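Local structure of structure-specific endonuclease subunit SLX1 (Candida glabrata, 4XLG) at residues A240-T245 / P280-L285; N217-C222 / L253-R258; K203-Y208 / I292-K297; Y67-R72 / R124-T129. The protein probably serves as the catalytic subunit of the SLX1-SLX4 endonuclease, cutting branched DNA near junctions with single strands during DNA repair and recombination. The protein carries 1 engineered substitution. All blocks are in the same frame, centred on the assembly; numbering follows the deposited sequence.

Interaction 1 (A240-T245 / P280-L285). With ZN (zinc ion), chain D.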
loop_
_atom_site.group_PDB
_atom_site.type_symbol
_atom_site.label_atom_id
_atom_site.label_comp_id
_atom_site.label_asym_id
_atom_site.label_seq_id
_atom_site.Cartn_x
_atom_site.Cartn_y
_atom_site.Cartn_z
ATOM N N ALA B 240 11.884 -11.905 8.731
ATOM C CA ALA B 240 10.838 -12.168 7.754
ATOM C C ALA B 240 10.133 -13.449 8.161
ATOM O O ALA B 240 10.787 -14.423 8.599
ATOM C CB ALA B 240 11.428 -12.297 6.334
ATOM N N PHE B 241 8.805 -13.438 8.054
ATOM C CA PHE B 241 7.971 -14.566 8.458
ATOM C C PHE B 241 7.024 -14.940 7.342
ATOM O O PHE B 241 6.624 -14.083 6.557
ATOM C CB PHE B 241 7.130 -14.232 9.702
ATOM C CG PHE B 241 7.935 -13.770 10.873
ATOM C CD1 PHE B 241 8.359 -12.452 10.964
ATOM C CD2 PHE B 241 8.270 -14.661 11.879
ATOM C CE1 PHE B 241 9.094 -12.028 12.052
ATOM C CE2 PHE B 241 9.001 -14.248 12.983
ATOM C CZ PHE B 241 9.421 -12.934 13.059
ATOM N N CYS B 242 6.591 -16.190 7.325
ATOM C CA CYS B 242 5.535 -16.569 6.412
ATOM C C CYS B 242 4.237 -15.900 6.850
ATOM O O CYS B 242 3.996 -15.729 8.059
ATOM C CB CYS B 242 5.353 -18.085 6.364
ATOM S SG CYS B 242 4.070 -18.535 5.102
ATOM N N ARG B 243 3.404 -15.518 5.885
ATOM C CA ARG B 243 2.107 -14.937 6.214
ATOM C C ARG B 243 1.203 -15.952 6.897
ATOM O O ARG B 243 0.281 -15.575 7.602
ATOM C CB ARG B 243 1.412 -14.386 4.964
ATOM C CG ARG B 243 0.897 -15.444 4.003
ATOM C CD ARG B 243 0.059 -14.718 2.937
ATOM N NE ARG B 243 -0.387 -15.565 1.833
ATOM C CZ ARG B 243 -1.561 -16.197 1.802
ATOM N NH1 ARG B 243 -2.404 -16.090 2.828
ATOM N NH2 ARG B 243 -1.890 -16.935 0.748
ATOM N N ASP B 244 1.453 -17.240 6.677
ATOM C CA ASP B 244 0.738 -18.278 7.407
ATOM C C ASP B 244 1.423 -18.446 8.779
ATOM O O ASP B 244 2.531 -18.990 8.859
ATOM C CB ASP B 244 0.740 -19.586 6.603
ATOM C CG ASP B 244 0.047 -20.743 7.317
ATOM O OD1 ASP B 244 -0.284 -20.640 8.518
ATOM O OD2 ASP B 244 -0.137 -21.795 6.663
ATOM N N THR B 245 0.772 -17.976 9.848
ATOM C CA THR B 245 1.394 -17.963 11.177
ATOM C C THR B 245 1.635 -19.376 11.724
ATOM O O THR B 245 2.319 -19.544 12.741
ATOM C CB THR B 245 0.541 -17.175 12.213
ATOM O OG1 THR B 245 -0.751 -17.774 12.324
ATOM C CG2 THR B 245 0.395 -15.687 11.824
ATOM N N PRO B 280 9.620 -20.285 0.956
ATOM C CA PRO B 280 10.436 -21.452 0.590
ATOM C C PRO B 280 9.970 -22.760 1.245
ATOM O O PRO B 280 10.421 -23.825 0.839
ATOM C CB PRO B 280 11.839 -21.065 1.084
ATOM C CG PRO B 280 11.595 -20.108 2.193
ATOM C CD PRO B 280 10.390 -19.299 1.737
ATOM N N LYS B 281 9.075 -22.681 2.227
ATOM C CA LYS B 281 8.622 -23.882 2.918
ATOM C C LYS B 281 7.281 -24.391 2.392
ATOM O O LYS B 281 7.160 -25.555 2.018
ATOM C CB LYS B 281 8.519 -23.640 4.424
ATOM C CG LYS B 281 9.851 -23.438 5.122
ATOM C CD LYS B 281 9.889 -24.174 6.479
ATOM N N CYS B 282 6.271 -23.532 2.374
ATOM C CA CYS B 282 4.923 -23.973 2.043
ATOM C C CYS B 282 4.509 -23.470 0.659
ATOM O O CYS B 282 3.438 -23.822 0.162
ATOM C CB CYS B 282 3.924 -23.486 3.101
ATOM S SG CYS B 282 3.519 -21.724 2.913
ATOM N N TYR B 283 5.335 -22.600 0.078
ATOM C CA TYR B 283 5.193 -22.153 -1.311
ATOM C C TYR B 283 4.064 -21.167 -1.497
ATOM O O TYR B 283 3.749 -20.795 -2.623
ATOM C CB TYR B 283 5.003 -23.361 -2.261
ATOM N N THR B 284 3.469 -20.709 -0.402
ATOM C CA THR B 284 2.392 -19.740 -0.520
ATOM C C THR B 284 2.924 -18.381 -0.964
ATOM O O THR B 284 4.068 -18.005 -0.700
ATOM C CB THR B 284 1.600 -19.580 0.801
ATOM O OG1 THR B 284 0.345 -18.950 0.520
ATOM C CG2 THR B 284 2.366 -18.717 1.792
ATOM N N LEU B 285 2.084 -17.657 -1.686
ATOM C CA LEU B 285 2.447 -16.361 -2.189
ATOM C C LEU B 285 2.503 -15.329 -1.066
ATOM O O LEU B 285 1.545 -15.170 -0.309
ATOM C CB LEU B 285 1.438 -15.920 -3.232
ATOM C CG LEU B 285 1.964 -14.799 -4.100
ATOM C CD1 LEU B 285 2.751 -15.460 -5.235
ATOM C CD2 LEU B 285 0.794 -13.981 -4.616
HETATM ZN ZN ZN D . 5.067 -20.688 4.545
#
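C242 and C282 face each other across a zinc ion, and their sulfurs supply two of its four ligands. C242 SG stands anti to its backbone N (chi1 -176°), which carries the sulfur out to the metal at 2.4 Å. C282 SG binds the zinc at 2.5 Å, and C247 and C279 fill the other two positions. C242 SG and C282 SG are 3.9 Å apart, as expected for ligands sharing one metal rather than a disulfide. C242 SG also rests against the methyl CG2 of T284 at 3.7 Å. The next residue, R243, extends its chain from CG to NE alongside this site and ends against the other segment. Its NE donates to L285 O over 2.9 Å with an N-H...O angle of 158°. The carbonyl oxygen lies in the guanidinium plane, only 8° out of it, and the N-H comes in nearly along the C=O axis. NH2 of R243 approaches T284 OG1 to 3.0 Å. At D244 the backbone N turns back to donate to C242 SG, and T284 N makes the equivalent bond to C282 SG. The sulfurs of C242 and C282 are therefore each held by the zinc and by a backbone N-H from two residues further along. Such N-H...S bonds probably draw some negative charge off these two sulfurs, while R243 ties the two ligand-bearing loops together beside the metal.

Interaction 2 (N217-C222 / L253-R258). With ZN (zinc ion), chain C.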
loop_
_atom_site.group_PDB
_atom_site.type_symbol
_atom_site.label_atom_id
_atom_site.label_comp_id
_atom_site.label_asym_id
_atom_site.label_seq_id
_atom_site.Cartn_x
_atom_site.Cartn_y
_atom_site.Cartn_z
ATOM N N ASN B 217 14.387 -20.326 17.177
ATOM C CA ASN B 217 14.249 -20.413 15.736
ATOM C C ASN B 217 15.580 -20.101 15.064
ATOM O O ASN B 217 16.383 -19.344 15.608
ATOM C CB ASN B 217 13.169 -19.443 15.236
ATOM C CG ASN B 217 11.785 -19.904 15.582
ATOM O OD1 ASN B 217 11.317 -20.908 15.056
ATOM N ND2 ASN B 217 11.127 -19.197 16.494
ATOM N N THR B 218 15.804 -20.662 13.876
ATOM C CA THR B 218 17.011 -20.358 13.115
ATOM C C THR B 218 16.637 -19.856 11.723
ATOM O O THR B 218 15.523 -20.115 11.243
ATOM C CB THR B 218 17.931 -21.570 12.971
ATOM O OG1 THR B 218 17.190 -22.653 12.406
ATOM C CG2 THR B 218 18.515 -21.985 14.324
ATOM N N CYS B 219 17.560 -19.142 11.079
ATOM C CA CYS B 219 17.228 -18.492 9.807
ATOM C C CYS B 219 17.174 -19.564 8.723
ATOM O O CYS B 219 18.107 -20.370 8.584
ATOM C CB CYS B 219 18.246 -17.401 9.460
ATOM S SG CYS B 219 18.224 -16.857 7.712
ATOM N N GLN B 220 16.072 -19.582 7.975
ATOM C CA GLN B 220 15.912 -20.547 6.888
ATOM C C GLN B 220 17.161 -20.674 5.998
ATOM O O GLN B 220 17.485 -21.766 5.567
ATOM C CB GLN B 220 14.707 -20.174 6.017
ATOM C CG GLN B 220 14.584 -21.001 4.728
ATOM C CD GLN B 220 13.915 -22.359 4.933
ATOM O OE1 GLN B 220 13.309 -22.629 5.973
ATOM N NE2 GLN B 220 14.022 -23.216 3.932
ATOM N N PHE B 221 17.855 -19.558 5.747
ATOM C CA PHE B 221 18.989 -19.527 4.804
ATOM C C PHE B 221 20.378 -19.556 5.442
ATOM O O PHE B 221 21.218 -20.333 5.014
ATOM C CB PHE B 221 18.872 -18.293 3.899
ATOM C CG PHE B 221 17.505 -18.122 3.333
ATOM C CD1 PHE B 221 17.093 -18.877 2.241
ATOM C CD2 PHE B 221 16.612 -17.270 3.930
ATOM C CE1 PHE B 221 15.809 -18.753 1.753
ATOM C CE2 PHE B 221 15.313 -17.117 3.430
ATOM C CZ PHE B 221 14.915 -17.860 2.345
ATOM N N CYS B 222 20.635 -18.737 6.465
ATOM C CA CYS B 222 22.000 -18.689 7.019
ATOM C C CYS B 222 22.149 -19.511 8.305
ATOM O O CYS B 222 23.268 -19.702 8.802
ATOM C CB CYS B 222 22.418 -17.245 7.286
ATOM S SG CYS B 222 21.765 -16.567 8.828
ATOM N N LEU B 253 15.533 -10.776 7.390
ATOM C CA LEU B 253 15.000 -10.068 6.231
ATOM C C LEU B 253 16.039 -9.993 5.097
ATOM O O LEU B 253 15.712 -10.222 3.914
ATOM C CB LEU B 253 14.558 -8.648 6.603
ATOM C CG LEU B 253 13.853 -7.869 5.472
ATOM C CD1 LEU B 253 12.573 -8.584 4.965
ATOM C CD2 LEU B 253 13.530 -6.419 5.908
ATOM N N ALA B 254 17.281 -9.657 5.445
ATOM C CA ALA B 254 18.336 -9.589 4.422
ATOM C C ALA B 254 18.527 -10.921 3.727
ATOM O O ALA B 254 18.758 -10.970 2.510
ATOM C CB ALA B 254 19.671 -9.124 5.019
ATOM N N CYS B 255 18.462 -12.007 4.493
ATOM C CA CYS B 255 18.634 -13.332 3.913
ATOM C C CYS B 255 17.485 -13.698 2.964
ATOM O O CYS B 255 17.715 -14.291 1.902
ATOM C CB CYS B 255 18.778 -14.370 5.026
ATOM S SG CYS B 255 20.349 -14.090 5.911
ATOM N N ALA B 256 16.257 -13.371 3.362
ATOM C CA ALA B 256 15.102 -13.648 2.528
ATOM C C ALA B 256 15.211 -12.811 1.250
ATOM O O ALA B 256 15.021 -13.319 0.137
ATOM C CB ALA B 256 13.816 -13.334 3.269
ATOM N N TYR B 257 15.557 -11.536 1.419
ATOM C CA TYR B 257 15.703 -10.635 0.272
ATOM C C TYR B 257 16.670 -11.206 -0.755
ATOM O O TYR B 257 16.369 -11.277 -1.963
ATOM C CB TYR B 257 16.171 -9.243 0.737
ATOM C CG TYR B 257 16.429 -8.330 -0.443
ATOM C CD1 TYR B 257 15.359 -7.676 -1.080
ATOM C CD2 TYR B 257 17.724 -8.172 -0.964
ATOM C CE1 TYR B 257 15.591 -6.851 -2.219
ATOM C CE2 TYR B 257 17.958 -7.344 -2.063
ATOM C CZ TYR B 257 16.899 -6.686 -2.680
ATOM O OH TYR B 257 17.162 -5.899 -3.806
ATOM N N ARG B 258 17.843 -11.604 -0.259
ATOM C CA ARG B 258 18.894 -12.168 -1.106
ATOM C C ARG B 258 18.406 -13.388 -1.859
ATOM O O ARG B 258 18.657 -13.539 -3.065
ATOM C CB ARG B 258 20.112 -12.537 -0.271
ATOM C CG ARG B 258 21.126 -11.428 -0.138
ATOM C CD ARG B 258 22.374 -11.748 -0.947
ATOM N NE ARG B 258 23.086 -12.905 -0.411
ATOM C CZ ARG B 258 24.160 -13.434 -0.972
ATOM N NH1 ARG B 258 24.648 -12.912 -2.089
ATOM N NH2 ARG B 258 24.749 -14.480 -0.412
HETATM ZN ZN ZN C . 19.939 -15.360 7.933
#
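Metal coordination joins C219 and C222 to C255: the three sulfurs bind one zinc ion. The C219 SG bond to zinc measures 2.3 Å, those of C222 SG and C255 SG 2.4 Å each, and ND1 of H252, the residue just before the helix, is the fourth ligand. C255 reaches the metal from the first turn of helix 253-260, its SG beside its own backbone N (chi1 -67°). C219 SG is anti to its N instead and passes 3.7 Å from C255 CB.

Within the loop, backbone N-H groups also bond to sulfur. C222 N points straight at C219 SG, with an N-H...S angle of 179° over 3.3 Å, and F221 N adds a weak second bond to the same atom. C219 SG is thus gripped by metal and backbone together.

Ring packing comes from F221. Its CD2 makes apolar contact with C255 CB at 3.8 Å, and its CE2 with A256 CB at 4.1 Å. C255 O sits over one face of the ring, displaced toward the rim, while CG of the adjacent Q220 occupies the opposite face over the centre, which sandwiches the ring.

C219-x-x-C222 together with H252 and C255 forms a site of three cysteines and one histidine, consistent with one of the two interleaved zinc sites of a RING-like, SLX1-type finger.

Interaction 3 (K203-Y208 / I292-K297)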
loop_
_atom_site.group_PDB
_atom_site.type_symbol
_atom_site.label_atom_id
_atom_site.label_comp_id
_atom_site.label_asym_id
_atom_site.label_seq_id
_atom_site.Cartn_x
_atom_site.Cartn_y
_atom_site.Cartn_z
ATOM N N LYS B 203 -2.962 -9.223 16.356
ATOM C CA LYS B 203 -2.840 -10.648 16.640
ATOM C C LYS B 203 -1.594 -11.258 15.966
ATOM O O LYS B 203 -0.833 -12.023 16.602
ATOM C CB LYS B 203 -4.115 -11.379 16.191
ATOM C CG LYS B 203 -4.068 -12.913 16.400
ATOM C CD LYS B 203 -5.255 -13.580 15.686
ATOM C CE LYS B 203 -5.241 -15.095 15.827
ATOM N NZ LYS B 203 -5.606 -15.573 17.194
ATOM N N THR B 204 -1.398 -10.944 14.689
ATOM C CA THR B 204 -0.266 -11.496 13.956
ATOM C C THR B 204 1.084 -11.004 14.512
ATOM O O THR B 204 2.017 -11.786 14.650
ATOM C CB THR B 204 -0.398 -11.169 12.452
ATOM O OG1 THR B 204 -1.664 -11.688 12.019
ATOM C CG2 THR B 204 0.719 -11.837 11.622
ATOM N N LEU B 205 1.179 -9.723 14.855
ATOM C CA LEU B 205 2.403 -9.194 15.494
ATOM C C LEU B 205 2.712 -9.981 16.749
ATOM O O LEU B 205 3.844 -10.371 16.966
ATOM C CB LEU B 205 2.257 -7.703 15.853
ATOM C CG LEU B 205 2.397 -6.741 14.683
ATOM C CD1 LEU B 205 1.605 -5.442 14.937
ATOM C CD2 LEU B 205 3.914 -6.450 14.476
ATOM N N LEU B 206 1.696 -10.214 17.584
ATOM C CA LEU B 206 1.909 -10.956 18.828
ATOM C C LEU B 206 2.446 -12.361 18.555
ATOM O O LEU B 206 3.364 -12.836 19.226
ATOM C CB LEU B 206 0.595 -11.037 19.620
ATOM C CG LEU B 206 0.097 -9.762 20.302
ATOM C CD1 LEU B 206 -1.265 -9.972 20.999
ATOM C CD2 LEU B 206 1.140 -9.258 21.291
ATOM N N LEU B 207 1.883 -13.040 17.557
ATOM C CA LEU B 207 2.360 -14.389 17.216
ATOM C C LEU B 207 3.804 -14.412 16.691
ATOM O O LEU B 207 4.592 -15.297 17.094
ATOM C CB LEU B 207 1.428 -15.032 16.179
ATOM C CG LEU B 207 0.043 -15.457 16.667
ATOM C CD1 LEU B 207 -0.901 -15.739 15.483
ATOM C CD2 LEU B 207 0.177 -16.700 17.557
ATOM N N TYR B 208 4.169 -13.463 15.822
ATOM C CA TYR B 208 5.577 -13.368 15.378
ATOM C C TYR B 208 6.546 -13.038 16.532
ATOM O O TYR B 208 7.642 -13.590 16.631
ATOM C CB TYR B 208 5.730 -12.304 14.293
ATOM C CG TYR B 208 5.039 -12.652 13.000
ATOM C CD1 TYR B 208 4.791 -13.984 12.638
ATOM C CD2 TYR B 208 4.678 -11.632 12.092
ATOM C CE1 TYR B 208 4.147 -14.282 11.402
ATOM C CE2 TYR B 208 4.049 -11.934 10.898
ATOM C CZ TYR B 208 3.809 -13.223 10.544
ATOM O OH TYR B 208 3.179 -13.439 9.323
ATOM N N ILE B 292 7.441 -6.581 5.038
ATOM C CA ILE B 292 8.119 -5.418 5.580
ATOM C C ILE B 292 7.364 -4.791 6.739
ATOM O O ILE B 292 7.973 -4.318 7.739
ATOM C CB ILE B 292 8.306 -4.353 4.477
ATOM C CG1 ILE B 292 9.222 -4.919 3.327
ATOM C CG2 ILE B 292 8.971 -3.105 5.056
ATOM C CD1 ILE B 292 10.653 -5.460 3.817
ATOM N N TYR B 293 6.038 -4.763 6.613
ATOM C CA TYR B 293 5.212 -4.209 7.701
ATOM C C TYR B 293 5.567 -4.885 9.035
ATOM O O TYR B 293 5.916 -4.225 10.013
ATOM C CB TYR B 293 3.714 -4.377 7.438
ATOM C CG TYR B 293 2.886 -4.037 8.675
ATOM C CD1 TYR B 293 2.617 -2.694 9.009
ATOM C CD2 TYR B 293 2.444 -5.057 9.537
ATOM C CE1 TYR B 293 1.911 -2.366 10.212
ATOM C CE2 TYR B 293 1.735 -4.755 10.732
ATOM C CZ TYR B 293 1.479 -3.403 11.048
ATOM O OH TYR B 293 0.797 -3.103 12.160
ATOM N N TYR B 294 5.543 -6.209 9.049
ATOM C CA TYR B 294 5.790 -6.869 10.320
ATOM C C TYR B 294 7.271 -6.767 10.720
ATOM O O TYR B 294 7.597 -6.641 11.906
ATOM C CB TYR B 294 5.357 -8.330 10.238
ATOM C CG TYR B 294 3.847 -8.452 10.179
ATOM C CD1 TYR B 294 3.068 -8.179 11.314
ATOM C CD2 TYR B 294 3.207 -8.806 8.994
ATOM C CE1 TYR B 294 1.665 -8.256 11.269
ATOM C CE2 TYR B 294 1.809 -8.906 8.932
ATOM C CZ TYR B 294 1.044 -8.600 10.059
ATOM O OH TYR B 294 -0.336 -8.717 10.030
ATOM N N SER B 295 8.145 -6.841 9.720
ATOM C CA SER B 295 9.573 -6.814 9.959
ATOM C C SER B 295 9.974 -5.557 10.705
ATOM O O SER B 295 10.631 -5.597 11.751
ATOM C CB SER B 295 10.351 -6.908 8.614
ATOM O OG SER B 295 11.717 -7.129 8.937
ATOM N N ILE B 296 9.562 -4.426 10.180
ATOM C CA ILE B 296 9.951 -3.157 10.781
ATOM C C ILE B 296 9.238 -2.908 12.093
ATOM O O ILE B 296 9.855 -2.489 13.071
ATOM C CB ILE B 296 9.664 -1.992 9.809
ATOM C CG1 ILE B 296 10.556 -2.117 8.577
ATOM C CG2 ILE B 296 9.830 -0.642 10.509
ATOM C CD1 ILE B 296 10.213 -1.031 7.569
ATOM N N LYS B 297 7.950 -3.250 12.170
ATOM C CA LYS B 297 7.236 -2.957 13.414
ATOM C C LYS B 297 7.727 -3.820 14.579
ATOM O O LYS B 297 7.744 -3.376 15.739
ATOM C CB LYS B 297 5.736 -3.154 13.211
ATOM C CG LYS B 297 4.942 -2.588 14.399
ATOM C CD LYS B 297 3.527 -2.381 13.940
ATOM C CE LYS B 297 2.698 -1.783 15.058
ATOM N NZ LYS B 297 3.255 -0.505 15.571
#
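The crossing of the long helix 176-213 with the C-terminal helix 288-299 is carried by Y294, whose ring has Y208 and T204 over one face and L205 at its edge. Y208 meets it edge to face: CE2 stands over the ring, 3.6 Å from Y294 CG, the centroids are 5.1 Å apart and the planes are turned 89° to each other. T204 CG2 is anti to its backbone N, and this directs the methyl over the same face of Y294 that Y208 meets, in a CH-pi contact 4.0 Å from the centroid. T204 CB also approaches Y294 OH at 3.4 Å. The opposite face of Y294 is taken by its own neighbour Y293, with CD2 over the ring centre, and L205 closes the edge, where CD2 comes to 3.7 Å from Y294 CD1.

The segment axes make an angle of 60° and are 10.7 Å apart at their closest, a separation bridged by these large side chains. The crossing packs helix 288-299, which comes after the zinc-finger cysteines in the chain, against the long helix 176-213.

The other methyl of L205, CD1, sits 3.7 Å from Y293 OH and packs on the aliphatic part of K297, touching CD at 3.7 Å, the two side chains crossing at about a right angle. Polar ends are satisfied outside the two segments: Y208 OH bonds to C242 O, Y293 OH to D9 and K297 NZ to Q6, while T204 OG1 turns back to E200 O of its own helix.

Interaction 4 (Y67-R72 / R124-T129)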
loop_
_atom_site.group_PDB
_atom_site.type_symbol
_atom_site.label_atom_id
_atom_site.label_comp_id
_atom_site.label_asym_id
_atom_site.label_seq_id
_atom_site.Cartn_x
_atom_site.Cartn_y
_atom_site.Cartn_z
ATOM N N TYR B 67 -6.424 0.101 0.224
ATOM C CA TYR B 67 -5.537 0.265 1.380
ATOM C C TYR B 67 -4.373 -0.733 1.260
ATOM O O TYR B 67 -4.254 -1.444 0.248
ATOM C CB TYR B 67 -6.324 0.100 2.707
ATOM C CG TYR B 67 -6.902 -1.289 2.958
ATOM C CD1 TYR B 67 -8.098 -1.701 2.352
ATOM C CD2 TYR B 67 -6.253 -2.177 3.842
ATOM C CE1 TYR B 67 -8.631 -2.961 2.596
ATOM C CE2 TYR B 67 -6.796 -3.454 4.089
ATOM C CZ TYR B 67 -7.996 -3.821 3.468
ATOM O OH TYR B 67 -8.507 -5.077 3.711
ATOM N N GLY B 68 -3.484 -0.705 2.233
ATOM C CA GLY B 68 -2.255 -1.524 2.162
ATOM C C GLY B 68 -1.042 -0.698 1.749
ATOM O O GLY B 68 0.016 -1.273 1.442
ATOM N N PHE B 69 -1.165 0.640 1.719
ATOM C CA PHE B 69 -0.045 1.485 1.284
ATOM C C PHE B 69 1.143 1.413 2.232
ATOM O O PHE B 69 0.957 1.354 3.438
ATOM C CB PHE B 69 -0.494 2.939 1.162
ATOM C CG PHE B 69 -1.423 3.153 -0.019
ATOM C CD1 PHE B 69 -0.882 3.264 -1.294
ATOM C CD2 PHE B 69 -2.802 3.163 0.142
ATOM C CE1 PHE B 69 -1.698 3.415 -2.421
ATOM C CE2 PHE B 69 -3.632 3.327 -0.974
ATOM C CZ PHE B 69 -3.080 3.466 -2.266
ATOM N N PRO B 70 2.356 1.409 1.671
ATOM C CA PRO B 70 3.540 1.243 2.515
ATOM C C PRO B 70 3.880 2.535 3.265
ATOM O O PRO B 70 4.755 2.520 4.131
ATOM C CB PRO B 70 4.654 0.876 1.512
ATOM C CG PRO B 70 4.161 1.411 0.141
ATOM C CD PRO B 70 2.638 1.213 0.232
ATOM N N SER B 71 3.271 3.656 2.877
ATOM C CA SER B 71 3.569 4.936 3.546
ATOM C C SER B 71 2.439 5.873 3.274
ATOM O O SER B 71 1.716 5.716 2.294
ATOM C CB SER B 71 4.882 5.589 3.047
ATOM O OG SER B 71 4.840 5.805 1.616
ATOM N N ARG B 72 2.358 6.909 4.087
ATOM C CA ARG B 72 1.419 8.020 3.798
ATOM C C ARG B 72 1.806 8.644 2.441
ATOM O O ARG B 72 0.948 9.006 1.662
ATOM C CB ARG B 72 1.532 9.083 4.922
ATOM C CG ARG B 72 0.736 10.386 4.690
ATOM C CD ARG B 72 1.098 11.405 5.799
ATOM N NE ARG B 72 0.886 12.740 5.266
ATOM C CZ ARG B 72 1.847 13.555 4.851
ATOM N NH1 ARG B 72 3.135 13.228 4.992
ATOM N NH2 ARG B 72 1.502 14.733 4.342
ATOM N N ARG B 124 2.106 -1.483 -8.348
ATOM C CA ARG B 124 2.122 -2.954 -8.360
ATOM C C ARG B 124 2.977 -3.551 -7.262
ATOM O O ARG B 124 2.642 -4.583 -6.727
ATOM C CB ARG B 124 2.639 -3.500 -9.703
ATOM C CG ARG B 124 1.501 -3.785 -10.644
ATOM C CD ARG B 124 2.093 -4.368 -11.997
ATOM N NE ARG B 124 1.056 -4.548 -13.011
ATOM N N TYR B 125 4.086 -2.897 -6.927
ATOM C CA TYR B 125 4.948 -3.410 -5.852
ATOM C C TYR B 125 4.257 -3.489 -4.489
ATOM O O TYR B 125 4.710 -4.182 -3.584
ATOM C CB TYR B 125 6.186 -2.527 -5.726
ATOM C CG TYR B 125 7.179 -2.688 -6.817
ATOM C CD1 TYR B 125 8.012 -3.800 -6.846
ATOM C CD2 TYR B 125 7.342 -1.701 -7.815
ATOM C CE1 TYR B 125 8.991 -3.927 -7.815
ATOM C CE2 TYR B 125 8.282 -1.839 -8.814
ATOM C CZ TYR B 125 9.082 -2.962 -8.823
ATOM O OH TYR B 125 10.071 -3.109 -9.737
ATOM N N MET B 126 3.170 -2.750 -4.336
ATOM C CA MET B 126 2.542 -2.639 -3.014
ATOM C C MET B 126 1.503 -3.704 -2.725
ATOM O O MET B 126 1.086 -3.815 -1.549
ATOM C CB MET B 126 1.913 -1.229 -2.865
ATOM C CG MET B 126 2.940 -0.107 -3.122
ATOM S SD MET B 126 2.034 1.462 -3.247
ATOM C CE MET B 126 3.322 2.518 -3.890
ATOM N N ASP B 127 1.080 -4.469 -3.753
ATOM C CA ASP B 127 0.042 -5.527 -3.553
ATOM C C ASP B 127 -1.142 -4.983 -2.748
ATOM O O ASP B 127 -1.547 -5.551 -1.701
ATOM C CB ASP B 127 0.611 -6.762 -2.827
ATOM C CG ASP B 127 1.614 -7.535 -3.683
ATOM O OD1 ASP B 127 1.497 -7.531 -4.937
ATOM O OD2 ASP B 127 2.557 -8.105 -3.101
ATOM N N LEU B 128 -1.713 -3.877 -3.240
ATOM C CA LEU B 128 -2.792 -3.180 -2.540
ATOM C C LEU B 128 -4.065 -4.003 -2.478
ATOM O O LEU B 128 -4.246 -4.981 -3.223
ATOM C CB LEU B 128 -3.076 -1.831 -3.240
ATOM C CG LEU B 128 -1.803 -0.933 -3.246
ATOM C CD1 LEU B 128 -2.020 0.216 -4.192
ATOM C CD2 LEU B 128 -1.549 -0.410 -1.763
ATOM N N THR B 129 -4.962 -3.582 -1.589
ATOM C CA THR B 129 -6.269 -4.213 -1.509
ATOM C C THR B 129 -7.327 -3.201 -1.906
ATOM O O THR B 129 -7.369 -2.098 -1.336
ATOM C CB THR B 129 -6.559 -4.738 -0.076
ATOM O OG1 THR B 129 -5.646 -5.824 0.199
ATOM C CG2 THR B 129 -8.044 -5.251 0.082
HETATM O O HOH W 1 -0.317 -3.870 0.821
#
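L128 packs its CD2 methyl squarely on the F69 ring, 3.8 Å from the centroid and 13° off the ring normal, a CH-pi contact over the centre of the face. Its other methyl, CD1, touches F69 CE1. M126 approaches the same ring obliquely, SD lying 3.9 Å from F69 CD1 in a Met-aromatic contact. The M126 chain, extended beyond CG, crosses P70 at about a right angle and brings SD to 3.5 Å from P70 CD. A74 of helix 72-84 touches M126 as well, while F78 from that helix meets F69 edge to face.

Further along, Y67 and T129 lie side by side, pointing the same way. T129 CB stands over the Y67 ring, offset toward its rim, and CG2 comes to 3.5 Å from Y67 CE1.

Y67 and T129 also form an antiparallel hydrogen-bonded pair, Y67 N to T129 O and T129 N to Y67 O both at 2.9 Å, the second nearly straight at 177°. Beyond them water 1 lies 2.7 Å from G68 O and 2.8 Å from M126 O and can donate to them, though it has more acceptors than protons.

The contact thus joins neighbouring antiparallel strands of the five-stranded mixed sheet, 60-67 in the GIY-YIG family region and 129-132. Y67 and T129 combine two bonds with a CH-pi contact, whereas cohesion among F69, P70, M126 and L128 rests on dispersion and the ring face.

In the fold
Interactions 1, 2 and 3 form one continuous cluster at the zinc-binding end of the chain. Interactions 1 and 2, centred 13 Å apart, each hold a different zinc ion, and their segments alternate in sequence, the cross-braced order of RING-type fingers; A240 CB meets A256 CB at 4.0 Å. Interaction 3 brackets both in sequence: Y208 CE1 packs on F241 CB at 3.4 Å, next to the zinc of C242 and C282, while L253 CD2 packs on I292 CD1 at 3.7 Å. Interaction 4 stands apart, on the five-stranded sheet that includes the GIY-YIG strands, its centre 19 Å from that of interaction 1 and 16 Å from that of interaction 3, without touching either.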